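Local coordinates for tetraacyldisaccharide 4'-kinase (PDB 4EHW), which is predicted to transfer the gamma-phosphate of ATP to the 4'-position of a tetraacyldisaccharide 1-phosphate, forming lipid IVA in lipid A biosynthesis, at residues Asn20-Leu25 with Leu172-Lys177; Leu36-Ile41 with Glu135-Asp140; Gly90-Ser95 with Met106-Pro111; Leu155-Lys160 with Asp183-Thr188; Ile276-Pro281 with Phe294-Lys299. All blocks are in the same frame, centred on the assembly; numbering follows the deposited sequence.

In the fold
Three of the five contacts are parallel strand pairings in the buried interior. Contacts 2 and 4 belong to the P-loop core, where strands 40-45 and 152-158, one from each contact, lie side by side; contact 5 is a splayed pairing on the far side of the chain's centre from contact 2. All three join backbone hydrogen bonds to aliphatic or aromatic packing. Contacts 1 and 3 are only partly buried and lie about 34 Å apart, centre to centre. The first joins the N-terminal helix to a loop through amide, carboxylate and ammonium groups; the second rests a hairpin on a helix end with no hydrogen bond across, and touches contact 2 where M106 packs on D140.

Contact 1 (Asn20-Leu25 with Leu172-Lys177)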
# COMPACT_ATOMS: atom_id res chain seq x y z
N ASN A 20 21.15 -13.30 0.53
CA ASN A 20 21.44 -14.20 1.64
C ASN A 20 22.52 -13.61 2.55
O ASN A 20 22.37 -13.59 3.78
CB ASN A 20 21.88 -15.57 1.11
CG ASN A 20 20.71 -16.44 0.71
OD1 ASN A 20 19.57 -16.16 1.08
ND2 ASN A 20 20.99 -17.51 -0.04
N PHE A 21 23.61 -13.16 1.93
CA PHE A 21 24.70 -12.53 2.66
C PHE A 21 24.15 -11.37 3.48
O PHE A 21 24.34 -11.30 4.71
CB PHE A 21 25.76 -12.05 1.68
CG PHE A 21 27.00 -11.55 2.34
CD1 PHE A 21 27.72 -12.35 3.22
CD2 PHE A 21 27.48 -10.27 2.06
CE1 PHE A 21 28.88 -11.89 3.82
CE2 PHE A 21 28.64 -9.81 2.66
CZ PHE A 21 29.33 -10.62 3.54
N ARG A 22 23.47 -10.45 2.81
CA ARG A 22 22.84 -9.32 3.49
C ARG A 22 22.04 -9.78 4.70
O ARG A 22 22.17 -9.21 5.79
CB ARG A 22 21.94 -8.55 2.54
CG ARG A 22 21.23 -7.36 3.20
CD ARG A 22 20.33 -6.61 2.21
NE ARG A 22 19.77 -5.40 2.82
CZ ARG A 22 18.56 -5.34 3.36
NH1 ARG A 22 17.78 -6.41 3.35
NH2 ARG A 22 18.13 -4.20 3.90
N ASN A 23 21.22 -10.82 4.54
CA ASN A 23 20.42 -11.28 5.67
C ASN A 23 21.27 -11.86 6.80
O ASN A 23 20.94 -11.69 7.99
CB ASN A 23 19.37 -12.28 5.20
CG ASN A 23 18.15 -11.59 4.63
OD1 ASN A 23 17.65 -10.62 5.21
ND2 ASN A 23 17.68 -12.06 3.48
N THR A 24 22.36 -12.52 6.43
CA THR A 24 23.27 -13.08 7.42
C THR A 24 23.95 -11.97 8.23
O THR A 24 24.00 -12.03 9.46
CB THR A 24 24.27 -14.05 6.78
OG1 THR A 24 23.58 -15.25 6.41
CG2 THR A 24 25.42 -14.38 7.73
N LEU A 25 24.44 -10.93 7.54
CA LEU A 25 24.96 -9.73 8.23
C LEU A 25 24.01 -9.23 9.29
O LEU A 25 24.41 -8.94 10.42
CB LEU A 25 25.23 -8.60 7.25
CG LEU A 25 26.26 -8.94 6.20
CD1 LEU A 25 26.48 -7.74 5.30
CD2 LEU A 25 27.56 -9.36 6.87
N LEU A 172 10.55 -12.13 -7.22
CA LEU A 172 10.91 -12.22 -5.81
C LEU A 172 12.11 -11.34 -5.46
O LEU A 172 13.16 -11.44 -6.10
CB LEU A 172 11.18 -13.68 -5.39
CG LEU A 172 9.98 -14.63 -5.45
CD1 LEU A 172 10.34 -16.01 -4.90
CD2 LEU A 172 8.79 -14.06 -4.69
N ARG A 173 11.94 -10.48 -4.45
CA ARG A 173 13.03 -9.66 -3.91
C ARG A 173 13.91 -10.46 -2.94
O ARG A 173 15.10 -10.20 -2.81
CB ARG A 173 12.47 -8.43 -3.19
CG ARG A 173 12.37 -7.17 -4.04
CD ARG A 173 11.93 -5.96 -3.21
NE ARG A 173 10.59 -6.13 -2.66
CZ ARG A 173 9.89 -5.16 -2.07
NH1 ARG A 173 10.41 -3.94 -1.94
NH2 ARG A 173 8.68 -5.41 -1.60
N GLU A 174 13.29 -11.41 -2.25
CA GLU A 174 13.98 -12.30 -1.31
C GLU A 174 13.46 -13.72 -1.54
O GLU A 174 12.34 -13.91 -2.02
CB GLU A 174 13.71 -11.88 0.14
CG GLU A 174 14.19 -10.48 0.49
CD GLU A 174 14.50 -10.32 1.97
OE1 GLU A 174 13.70 -10.79 2.80
OE2 GLU A 174 15.55 -9.72 2.31
N PRO A 175 14.28 -14.73 -1.19
CA PRO A 175 13.90 -16.13 -1.32
C PRO A 175 12.72 -16.48 -0.41
O PRO A 175 12.59 -15.89 0.67
CB PRO A 175 15.15 -16.88 -0.85
CG PRO A 175 16.25 -15.87 -0.89
CD PRO A 175 15.62 -14.57 -0.61
N LEU A 176 11.89 -17.43 -0.86
CA LEU A 176 10.70 -17.87 -0.13
C LEU A 176 10.98 -18.31 1.32
O LEU A 176 10.17 -18.07 2.22
CB LEU A 176 10.02 -19.01 -0.91
CG LEU A 176 9.37 -18.53 -2.21
CD1 LEU A 176 8.60 -19.64 -2.92
CD2 LEU A 176 8.45 -17.37 -1.93
N LYS A 177 12.13 -18.93 1.55
CA LYS A 177 12.53 -19.28 2.91
C LYS A 177 12.48 -18.10 3.87
O LYS A 177 12.43 -18.31 5.09
CB LYS A 177 13.94 -19.86 2.92
CG LYS A 177 14.99 -18.91 2.34
CD LYS A 177 16.37 -19.19 2.92
CE LYS A 177 17.47 -18.74 1.97
NZ LYS A 177 18.79 -18.58 2.67
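N23 and E174 meet in the buried part of this contact, N23 pointing off helix 12-27 toward the loop. CG of N23 lies anti to the carbonyl carbon (chi1 -82°), turning the amide to E174; ND2 donates a weak 3.4 Å hydrogen bond to E174 OE2, amide and carboxylate planes 76° apart. The same OE2 lies at the edge of the R22 guanidinium, but 4.1 Å from NH1, too far for a salt bridge. Stronger partners lie elsewhere: R181 for E174, R146 for N23 and the backbone O of Q144 for R22. On the solvent side the contact thins to one bond, from K177 NZ to N20 OD1 at 3.0 Å, the ammonium above the carbonyl plane. P175 borders this bond, its CG 3.9 Å from N20 OD1. An alanine at N20 would lack that acceptor, and the lysine would probably swing loose into solvent. Helix 12-27 is thereby tied to the loop between helix 159-162 and strand 184-188, with P175 also packing on E16 and I19 of the same helix.

Contact 2 (Leu36-Ile41 with Glu135-Asp140)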
# COMPACT_ATOMS: atom_id res chain seq x y z
N LEU A 36 12.67 2.36 17.67
CA LEU A 36 11.83 3.46 18.12
C LEU A 36 11.16 3.10 19.46
O LEU A 36 10.88 1.93 19.72
CB LEU A 36 10.79 3.78 17.05
CG LEU A 36 11.38 4.41 15.79
CD1 LEU A 36 10.38 4.40 14.61
CD2 LEU A 36 11.88 5.84 16.09
N PRO A 37 10.92 4.11 20.32
CA PRO A 37 10.43 3.88 21.68
C PRO A 37 8.93 3.64 21.79
O PRO A 37 8.39 3.72 22.88
CB PRO A 37 10.78 5.17 22.41
CG PRO A 37 10.76 6.22 21.33
CD PRO A 37 11.31 5.52 20.10
N VAL A 38 8.28 3.37 20.67
CA VAL A 38 6.86 2.98 20.70
C VAL A 38 6.72 1.84 19.72
O VAL A 38 7.57 1.67 18.85
CB VAL A 38 5.93 4.13 20.28
CG1 VAL A 38 6.01 5.27 21.29
CG2 VAL A 38 6.28 4.63 18.89
N PRO A 39 5.66 1.04 19.87
CA PRO A 39 5.58 -0.17 19.05
C PRO A 39 5.59 0.14 17.56
O PRO A 39 5.00 1.12 17.11
CB PRO A 39 4.22 -0.78 19.46
CG PRO A 39 3.90 -0.17 20.79
CD PRO A 39 4.47 1.22 20.73
N VAL A 40 6.27 -0.72 16.81
CA VAL A 40 6.30 -0.66 15.36
C VAL A 40 5.72 -1.94 14.73
O VAL A 40 6.12 -3.06 15.09
CB VAL A 40 7.72 -0.40 14.83
CG1 VAL A 40 7.76 -0.52 13.29
CG2 VAL A 40 8.20 0.98 15.27
N ILE A 41 4.78 -1.76 13.80
CA ILE A 41 4.23 -2.86 13.02
C ILE A 41 4.69 -2.69 11.58
O ILE A 41 4.38 -1.68 10.96
CB ILE A 41 2.67 -2.81 12.96
CG1 ILE A 41 2.04 -2.76 14.35
CG2 ILE A 41 2.10 -4.03 12.20
CD1 ILE A 41 0.55 -2.45 14.27
N GLU A 135 1.08 6.70 19.14
CA GLU A 135 1.23 5.56 20.03
C GLU A 135 1.72 4.33 19.28
O GLU A 135 2.27 3.41 19.89
CB GLU A 135 -0.10 5.25 20.71
CG GLU A 135 -0.61 6.38 21.58
CD GLU A 135 -2.00 6.11 22.10
OE1 GLU A 135 -2.95 6.27 21.31
OE2 GLU A 135 -2.14 5.71 23.27
N VAL A 136 1.53 4.32 17.96
CA VAL A 136 2.00 3.19 17.15
C VAL A 136 2.39 3.62 15.74
O VAL A 136 1.70 4.44 15.13
CB VAL A 136 0.95 2.05 17.06
CG1 VAL A 136 -0.36 2.55 16.49
CG2 VAL A 136 1.47 0.87 16.21
N PHE A 137 3.48 3.05 15.23
CA PHE A 137 3.89 3.26 13.84
C PHE A 137 3.53 2.06 12.98
O PHE A 137 3.66 0.90 13.41
CB PHE A 137 5.40 3.47 13.73
CG PHE A 137 5.86 4.79 14.27
CD1 PHE A 137 5.57 5.96 13.60
CD2 PHE A 137 6.59 4.86 15.45
CE1 PHE A 137 5.98 7.19 14.09
CE2 PHE A 137 7.02 6.09 15.95
CZ PHE A 137 6.70 7.27 15.27
N ILE A 138 3.08 2.33 11.76
CA ILE A 138 2.93 1.28 10.76
C ILE A 138 4.00 1.50 9.69
O ILE A 138 3.97 2.50 8.98
CB ILE A 138 1.57 1.32 10.08
CG1 ILE A 138 0.48 1.00 11.10
CG2 ILE A 138 1.52 0.33 8.93
CD1 ILE A 138 -0.89 1.24 10.58
N LEU A 139 4.94 0.57 9.60
CA LEU A 139 6.03 0.66 8.64
C LEU A 139 5.59 0.13 7.27
O LEU A 139 5.54 -1.08 7.05
CB LEU A 139 7.24 -0.09 9.16
CG LEU A 139 8.53 -0.01 8.35
CD1 LEU A 139 9.01 1.44 8.27
CD2 LEU A 139 9.59 -0.92 9.01
N ASP A 140 5.25 1.05 6.37
CA ASP A 140 4.80 0.73 5.01
C ASP A 140 5.93 0.07 4.21
O ASP A 140 7.06 0.56 4.20
CB ASP A 140 4.35 2.03 4.32
CG ASP A 140 3.87 1.81 2.90
OD1 ASP A 140 3.31 0.73 2.61
OD2 ASP A 140 4.03 2.72 2.06
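The F137 ring fills the apolar centre, receiving three aliphatic groups from 36-41, all at a slant to the ring. V38 CG2 presses closest, 3.4 Å from F137 CE2, and L36 CD1 comes to 3.9 Å from F137 CD2, while V40 CG2 rests against F137 CB. With CG anti to the carbonyl carbon (chi1 -71°), the ring swings back beside its own backbone N, toward L36 and V38. Within the core, A128 of helix 121-132 and C70 and L72 of strand 69-73 add further contacts. An alanine in place of F137 would probably open a gap between L36 and V38, removing the aromatic surface that both pack on. On the other face, I41 CD1 meets V136 CG2 at 4.0 Å, and I41 and I138 both pack on L60 of helix 53-63. The polar edge is the backbone: F137 N binds P39 O at 3.1 Å and nearly straight (172°), I41 N binds F137 O at 2.9 Å, and L139 N binds I41 O at 2.7 Å. Farther out, the E135 carboxylate bonds the R68 backbone N. Strand 40-45 leads into the predicted ATP-binding loop, and the hydrophobic strand 136-139 beside it is followed by D140, an arrangement consistent with a Walker B strand flanking the P-loop strand, as in the kinase-GTPase class of P-loop folds.

Contact 3 (Gly90-Ser95 with Met106-Pro111)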
# COMPACT_ATOMS: atom_id res chain seq x y z
N GLY A 90 -4.69 13.58 9.78
CA GLY A 90 -5.69 13.84 8.75
C GLY A 90 -5.59 15.26 8.21
O GLY A 90 -6.23 15.61 7.21
N ASN A 91 -4.80 16.09 8.88
CA ASN A 91 -4.58 17.44 8.38
C ASN A 91 -3.42 17.39 7.37
O ASN A 91 -2.24 17.29 7.76
CB ASN A 91 -4.26 18.40 9.54
CG ASN A 91 -3.98 19.84 9.07
OD1 ASN A 91 -4.38 20.26 7.96
ND2 ASN A 91 -3.30 20.60 9.92
N LEU A 92 -3.75 17.45 6.09
CA LEU A 92 -2.75 17.43 5.01
C LEU A 92 -1.86 18.66 5.00
O LEU A 92 -2.35 19.80 4.99
CB LEU A 92 -3.44 17.27 3.64
CG LEU A 92 -4.08 15.89 3.45
CD1 LEU A 92 -5.36 15.97 2.59
CD2 LEU A 92 -3.07 14.94 2.85
N LYS A 93 -0.55 18.43 4.99
CA LYS A 93 0.40 19.53 5.12
C LYS A 93 1.16 19.80 3.82
O LYS A 93 1.79 20.83 3.67
CB LYS A 93 1.40 19.25 6.26
CG LYS A 93 0.77 18.84 7.62
CD LYS A 93 -0.14 19.96 8.18
CE LYS A 93 0.58 21.31 8.28
NZ LYS A 93 -0.24 22.35 9.03
N VAL A 94 1.12 18.86 2.87
CA VAL A 94 1.83 19.08 1.60
C VAL A 94 1.01 18.57 0.41
O VAL A 94 0.03 17.86 0.60
CB VAL A 94 3.19 18.35 1.57
CG1 VAL A 94 4.03 18.73 2.79
CG2 VAL A 94 2.97 16.85 1.54
N SER A 95 1.41 18.92 -0.82
CA SER A 95 0.71 18.43 -2.01
C SER A 95 1.19 17.05 -2.40
O SER A 95 2.18 16.54 -1.86
CB SER A 95 0.91 19.37 -3.21
OG SER A 95 2.18 19.17 -3.81
N MET A 106 -2.81 7.51 0.88
CA MET A 106 -3.12 7.04 2.22
C MET A 106 -3.52 8.18 3.17
O MET A 106 -4.46 8.02 3.95
CB MET A 106 -1.94 6.27 2.81
CG MET A 106 -1.74 4.90 2.17
SD MET A 106 -0.37 3.98 2.87
CE MET A 106 1.04 4.99 2.43
N ALA A 107 -2.81 9.31 3.11
CA ALA A 107 -3.19 10.47 3.92
C ALA A 107 -4.62 10.82 3.60
O ALA A 107 -5.42 11.05 4.51
CB ALA A 107 -2.28 11.66 3.63
N LYS A 108 -4.97 10.84 2.31
CA LYS A 108 -6.32 11.23 1.89
C LYS A 108 -7.41 10.31 2.39
O LYS A 108 -8.51 10.76 2.73
CB LYS A 108 -6.42 11.34 0.37
CG LYS A 108 -7.53 12.29 -0.07
CD LYS A 108 -7.19 13.73 0.39
CE LYS A 108 -8.38 14.68 0.20
NZ LYS A 108 -8.59 15.58 1.39
N LEU A 109 -7.11 9.02 2.41
CA LEU A 109 -8.13 8.04 2.72
C LEU A 109 -8.21 7.76 4.20
O LEU A 109 -9.15 7.12 4.65
CB LEU A 109 -7.89 6.73 1.95
CG LEU A 109 -8.35 6.83 0.49
CD1 LEU A 109 -7.86 5.64 -0.29
CD2 LEU A 109 -9.87 6.94 0.42
N LEU A 110 -7.23 8.23 4.97
CA LEU A 110 -7.23 7.93 6.41
C LEU A 110 -7.21 9.22 7.23
O LEU A 110 -6.15 9.61 7.74
CB LEU A 110 -6.05 7.02 6.77
CG LEU A 110 -5.91 5.66 6.08
CD1 LEU A 110 -4.49 5.14 6.24
CD2 LEU A 110 -6.92 4.62 6.62
N PRO A 111 -8.38 9.87 7.37
CA PRO A 111 -8.45 11.20 7.99
C PRO A 111 -8.05 11.24 9.47
O PRO A 111 -7.81 12.32 10.00
CB PRO A 111 -9.93 11.62 7.81
CG PRO A 111 -10.69 10.32 7.60
CD PRO A 111 -9.70 9.38 6.91
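L92 and G90 make no hydrogen bond to 106-111, and the shortest polar bond here is a weak one within the helix end on which they rest. There L110 N reaches back to M106 O at 3.0 Å, while a longer, also weak, approach to A107 O shares the same N-H. Across the contact the work falls to L92. Its two methyl groups split over neighbouring helical residues: CD2 comes to 3.5 Å from A107 CB, tighter than usual for two carbons, and CD1 meets the end of K108, 3.5 Å from NZ and 3.6 Å from CD. The lysine leaves its backbone pointing the other way and returns through bends at chi2 and chi4, crossing the leucine at about a right angle. Beside them G90 comes up to P111, where the modelled spacing is doubtful. The backbone of G90 (phi 100°) would jam any side chain against the preceding carbonyl. A107 also packs on V86 and S87 of strand 84-88, and L110 reaches A61 of helix 53-63. The arrangement is that of a beta hairpin, strands 84-88 and 91-92, laid on the C-terminal end of helix 101-109.

Contact 4 (Leu155-Lys160 with Asp183-Thr188)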
# COMPACT_ATOMS: atom_id res chain seq x y z
N LEU A 155 3.77 -10.17 7.02
CA LEU A 155 4.18 -10.45 5.64
C LEU A 155 3.00 -10.85 4.75
O LEU A 155 2.27 -11.80 5.06
CB LEU A 155 5.23 -11.56 5.61
CG LEU A 155 5.73 -11.92 4.21
CD1 LEU A 155 6.59 -10.76 3.67
CD2 LEU A 155 6.52 -13.24 4.22
N LEU A 156 2.83 -10.14 3.64
CA LEU A 156 1.77 -10.43 2.69
C LEU A 156 2.25 -11.43 1.64
O LEU A 156 3.35 -11.30 1.10
CB LEU A 156 1.31 -9.15 1.98
CG LEU A 156 0.15 -8.38 2.60
CD1 LEU A 156 0.52 -7.98 4.03
CD2 LEU A 156 -0.20 -7.14 1.77
N LEU A 157 1.39 -12.38 1.31
CA LEU A 157 1.70 -13.39 0.30
C LEU A 157 0.50 -13.68 -0.56
O LEU A 157 -0.59 -13.98 -0.05
CB LEU A 157 2.11 -14.69 0.98
CG LEU A 157 3.57 -14.82 1.39
CD1 LEU A 157 3.85 -13.80 2.48
CD2 LEU A 157 3.82 -16.22 1.89
N LYS A 158 0.69 -13.59 -1.88
CA LYS A 158 -0.34 -14.00 -2.83
C LYS A 158 0.11 -15.31 -3.48
O LYS A 158 1.30 -15.61 -3.51
CB LYS A 158 -0.51 -12.95 -3.92
CG LYS A 158 0.77 -12.72 -4.70
CD LYS A 158 0.58 -11.71 -5.81
CE LYS A 158 1.91 -11.07 -6.15
NZ LYS A 158 1.80 -10.25 -7.38
N LYS A 159 -0.86 -16.05 -4.01
CA LYS A 159 -0.60 -17.35 -4.61
C LYS A 159 0.57 -17.30 -5.61
O LYS A 159 1.45 -18.17 -5.59
CB LYS A 159 -1.88 -17.88 -5.27
CG LYS A 159 -1.78 -19.29 -5.87
CD LYS A 159 -3.17 -19.95 -5.92
CE LYS A 159 -3.22 -21.11 -6.91
NZ LYS A 159 -4.36 -22.03 -6.63
N LYS A 160 0.58 -16.28 -6.46
CA LYS A 160 1.64 -16.13 -7.45
C LYS A 160 3.05 -16.24 -6.85
O LYS A 160 3.89 -16.99 -7.35
CB LYS A 160 1.47 -14.80 -8.19
CG LYS A 160 2.51 -14.54 -9.25
CD LYS A 160 1.98 -13.59 -10.31
CE LYS A 160 2.90 -13.55 -11.52
NZ LYS A 160 3.96 -12.52 -11.35
N ASP A 183 6.12 -12.60 11.63
CA ASP A 183 5.38 -12.97 12.84
C ASP A 183 4.01 -13.51 12.44
O ASP A 183 3.41 -14.33 13.17
CB ASP A 183 5.17 -11.74 13.74
CG ASP A 183 6.45 -11.24 14.37
OD1 ASP A 183 7.24 -12.07 14.88
OD2 ASP A 183 6.69 -10.01 14.36
N ALA A 184 3.52 -13.04 11.30
CA ALA A 184 2.18 -13.38 10.84
C ALA A 184 2.07 -13.22 9.32
O ALA A 184 2.77 -12.39 8.72
CB ALA A 184 1.14 -12.52 11.54
N LEU A 185 1.20 -14.02 8.71
CA LEU A 185 1.03 -13.99 7.27
C LEU A 185 -0.38 -13.56 6.87
O LEU A 185 -1.37 -13.96 7.50
CB LEU A 185 1.32 -15.36 6.66
CG LEU A 185 2.77 -15.80 6.81
CD1 LEU A 185 2.98 -17.18 6.20
CD2 LEU A 185 3.67 -14.79 6.15
N VAL A 186 -0.46 -12.74 5.83
CA VAL A 186 -1.72 -12.37 5.22
C VAL A 186 -1.72 -12.86 3.77
O VAL A 186 -0.84 -12.48 2.99
CB VAL A 186 -1.91 -10.85 5.28
CG1 VAL A 186 -3.27 -10.47 4.72
CG2 VAL A 186 -1.78 -10.39 6.72
N LEU A 187 -2.68 -13.71 3.43
CA LEU A 187 -2.75 -14.33 2.10
C LEU A 187 -3.70 -13.52 1.21
O LEU A 187 -4.93 -13.53 1.40
CB LEU A 187 -3.20 -15.79 2.22
CG LEU A 187 -2.49 -16.59 3.32
CD1 LEU A 187 -3.06 -18.02 3.42
CD2 LEU A 187 -0.99 -16.61 3.11
N THR A 188 -3.13 -12.84 0.23
CA THR A 188 -3.85 -11.83 -0.52
C THR A 188 -4.48 -12.36 -1.79
O THR A 188 -4.30 -13.53 -2.15
CB THR A 188 -2.90 -10.68 -0.88
OG1 THR A 188 -1.82 -11.19 -1.67
CG2 THR A 188 -2.33 -10.03 0.38
O HOH W 1 -3.38 -15.05 -4.44
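L155, L157, V186 and T188 knit the two parallel strands through their backbones. L155 N binds A184 O at 3.0 Å, V186 N returns to L155 O, and L157 N takes V186 O at 2.8 Å. L157 O then receives T188 N at 2.8 Å from above its carbonyl plane, with a long, weak bond from T188 OG1 added, so both donors of the threonine turn to one oxygen. Beyond it a water bridges the segments, accepting from K159 N and donating to T188 O. Leucines pack on one face: L185 CD2 lies alongside L155, 3.6 Å from its CB, and also meets L157 CD1 at 3.8 Å. On the other face L156 runs beside V186 and crosses T188, its CG 3.7 Å from the threonine CG2. Further out, L156 touches K53 and V186 touches F56, both of helix 53-63. With CG between the backbone N and the carbonyl carbon (chi1 60°) and the rest extended, K158 carries NZ to the backbone O of G50. Strand 152-158, helix 159-162 and strand 184-188 form a beta-alpha-beta unit, with K158 beside the predicted P-loop, as expected of the P-loop NTPase fold.

Contact 5 (Ile276-Pro281 with Phe294-Lys299); sequences IYLTTP and FALNFK
Y277 and F294 begin a short parallel pairing whose strands diverge quickly, their axes 51° apart and 4.8 Å at closest approach. F294 N binds Y277 O at 2.8 Å, and F294 O in turn accepts T279 N at 2.9 Å, so one residue supplies both ends of the regular ladder. At the next rung a water bridges the strands, donating to T279 O at 2.9 Å and accepting from L296 N at 2.6 Å, across a gap too wide for a direct bond. Among the side chains, L278 splits its branches: CD1 goes to F294 CB, and CD2 meets L296 CD2 at 4.0 Å, the two side chains crossing at about a right angle. I276 CG2 comes up to the edge of the F294 ring, near its plane, 4.2 Å from CD2. With CG anti to the carbonyl carbon (chi1 -51°), the ring is carried toward I276. On the opposite face A295 CB packs against the backbone of T279 and T280 and comes to 3.9 Å from P281 CD. T280 is the N-cap residue of helix 281-284, its OG1 bonded to D283, and T279 OG1 is held by F234 O. Strand 276-279 thus runs between strand 231-235 and strand 293-302, the latter pairing antiparallel with strand 203-214, while L247 of helix 242-249 covers L278 and L296.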
# COMPACT_ATOMS: atom_id res chain seq x y z
N ILE A 276 -18.54 10.88 -18.09
CA ILE A 276 -18.12 10.25 -16.85
C ILE A 276 -16.76 9.63 -17.06
O ILE A 276 -16.58 8.81 -17.96
CB ILE A 276 -19.15 9.19 -16.41
CG1 ILE A 276 -20.46 9.87 -15.99
CG2 ILE A 276 -18.61 8.35 -15.27
CD1 ILE A 276 -21.63 8.91 -15.72
N TYR A 277 -15.80 10.03 -16.23
CA TYR A 277 -14.44 9.48 -16.30
C TYR A 277 -14.15 8.49 -15.16
O TYR A 277 -14.49 8.76 -14.00
CB TYR A 277 -13.43 10.62 -16.26
CG TYR A 277 -13.42 11.45 -17.51
CD1 TYR A 277 -12.64 11.10 -18.60
CD2 TYR A 277 -14.19 12.61 -17.61
CE1 TYR A 277 -12.63 11.86 -19.76
CE2 TYR A 277 -14.18 13.38 -18.76
CZ TYR A 277 -13.40 12.99 -19.84
OH TYR A 277 -13.39 13.76 -20.99
N LEU A 278 -13.51 7.36 -15.50
CA LEU A 278 -12.96 6.43 -14.52
C LEU A 278 -11.45 6.37 -14.65
O LEU A 278 -10.94 6.27 -15.77
CB LEU A 278 -13.56 5.03 -14.69
CG LEU A 278 -14.54 4.64 -13.59
CD1 LEU A 278 -15.66 5.65 -13.57
CD2 LEU A 278 -15.10 3.24 -13.78
N THR A 279 -10.75 6.46 -13.53
CA THR A 279 -9.29 6.32 -13.51
C THR A 279 -8.86 5.60 -12.22
O THR A 279 -9.71 5.04 -11.51
CB THR A 279 -8.58 7.67 -13.63
OG1 THR A 279 -7.17 7.45 -13.71
CG2 THR A 279 -8.90 8.56 -12.41
N THR A 280 -7.56 5.61 -11.91
CA THR A 280 -7.10 4.93 -10.69
C THR A 280 -6.95 5.89 -9.52
O THR A 280 -6.67 7.07 -9.72
CB THR A 280 -5.74 4.21 -10.86
OG1 THR A 280 -4.68 5.18 -10.88
CG2 THR A 280 -5.71 3.36 -12.14
N PRO A 281 -7.09 5.37 -8.29
CA PRO A 281 -6.91 6.17 -7.07
C PRO A 281 -5.66 7.04 -7.14
O PRO A 281 -5.72 8.20 -6.71
CB PRO A 281 -6.78 5.10 -5.98
CG PRO A 281 -7.62 3.95 -6.50
CD PRO A 281 -7.43 3.96 -7.99
N PHE A 294 -14.10 9.61 -11.37
CA PHE A 294 -14.14 8.67 -10.24
C PHE A 294 -13.06 7.59 -10.28
O PHE A 294 -12.43 7.37 -11.33
CB PHE A 294 -15.52 8.00 -10.18
CG PHE A 294 -16.68 8.96 -10.21
CD1 PHE A 294 -17.18 9.51 -9.04
CD2 PHE A 294 -17.25 9.35 -11.42
CE1 PHE A 294 -18.24 10.41 -9.06
CE2 PHE A 294 -18.31 10.25 -11.45
CZ PHE A 294 -18.81 10.77 -10.27
N ALA A 295 -12.83 6.94 -9.14
CA ALA A 295 -12.00 5.73 -9.08
C ALA A 295 -12.80 4.66 -8.39
O ALA A 295 -13.74 4.95 -7.65
CB ALA A 295 -10.71 5.98 -8.31
N LEU A 296 -12.42 3.41 -8.61
CA LEU A 296 -13.12 2.28 -8.02
C LEU A 296 -12.70 2.11 -6.57
O LEU A 296 -11.53 2.29 -6.22
CB LEU A 296 -12.83 1.01 -8.81
CG LEU A 296 -13.22 1.09 -10.29
CD1 LEU A 296 -12.60 -0.07 -11.06
CD2 LEU A 296 -14.74 1.09 -10.44
N ASN A 297 -13.66 1.77 -5.71
CA ASN A 297 -13.37 1.59 -4.29
C ASN A 297 -13.58 0.14 -3.83
O ASN A 297 -14.71 -0.37 -3.82
CB ASN A 297 -14.23 2.54 -3.46
CG ASN A 297 -13.75 2.65 -2.01
OD1 ASN A 297 -12.60 2.35 -1.69
ND2 ASN A 297 -14.65 3.07 -1.13
N PHE A 298 -12.48 -0.50 -3.48
CA PHE A 298 -12.50 -1.88 -3.01
C PHE A 298 -12.20 -1.91 -1.53
O PHE A 298 -11.21 -1.32 -1.08
CB PHE A 298 -11.46 -2.71 -3.76
CG PHE A 298 -11.84 -3.01 -5.18
CD1 PHE A 298 -11.50 -2.14 -6.20
CD2 PHE A 298 -12.55 -4.16 -5.49
CE1 PHE A 298 -11.85 -2.41 -7.52
CE2 PHE A 298 -12.91 -4.43 -6.81
CZ PHE A 298 -12.55 -3.56 -7.81
N LYS A 299 -13.07 -2.58 -0.76
CA LYS A 299 -12.88 -2.70 0.68
C LYS A 299 -12.19 -4.02 1.01
O LYS A 299 -12.27 -4.99 0.25
CB LYS A 299 -14.21 -2.59 1.42
CG LYS A 299 -14.91 -1.24 1.23
CD LYS A 299 -14.16 -0.10 1.90
CE LYS A 299 -14.94 1.22 1.81
NZ LYS A 299 -16.29 1.21 2.44
O HOH W 2 -10.28 2.77 -9.85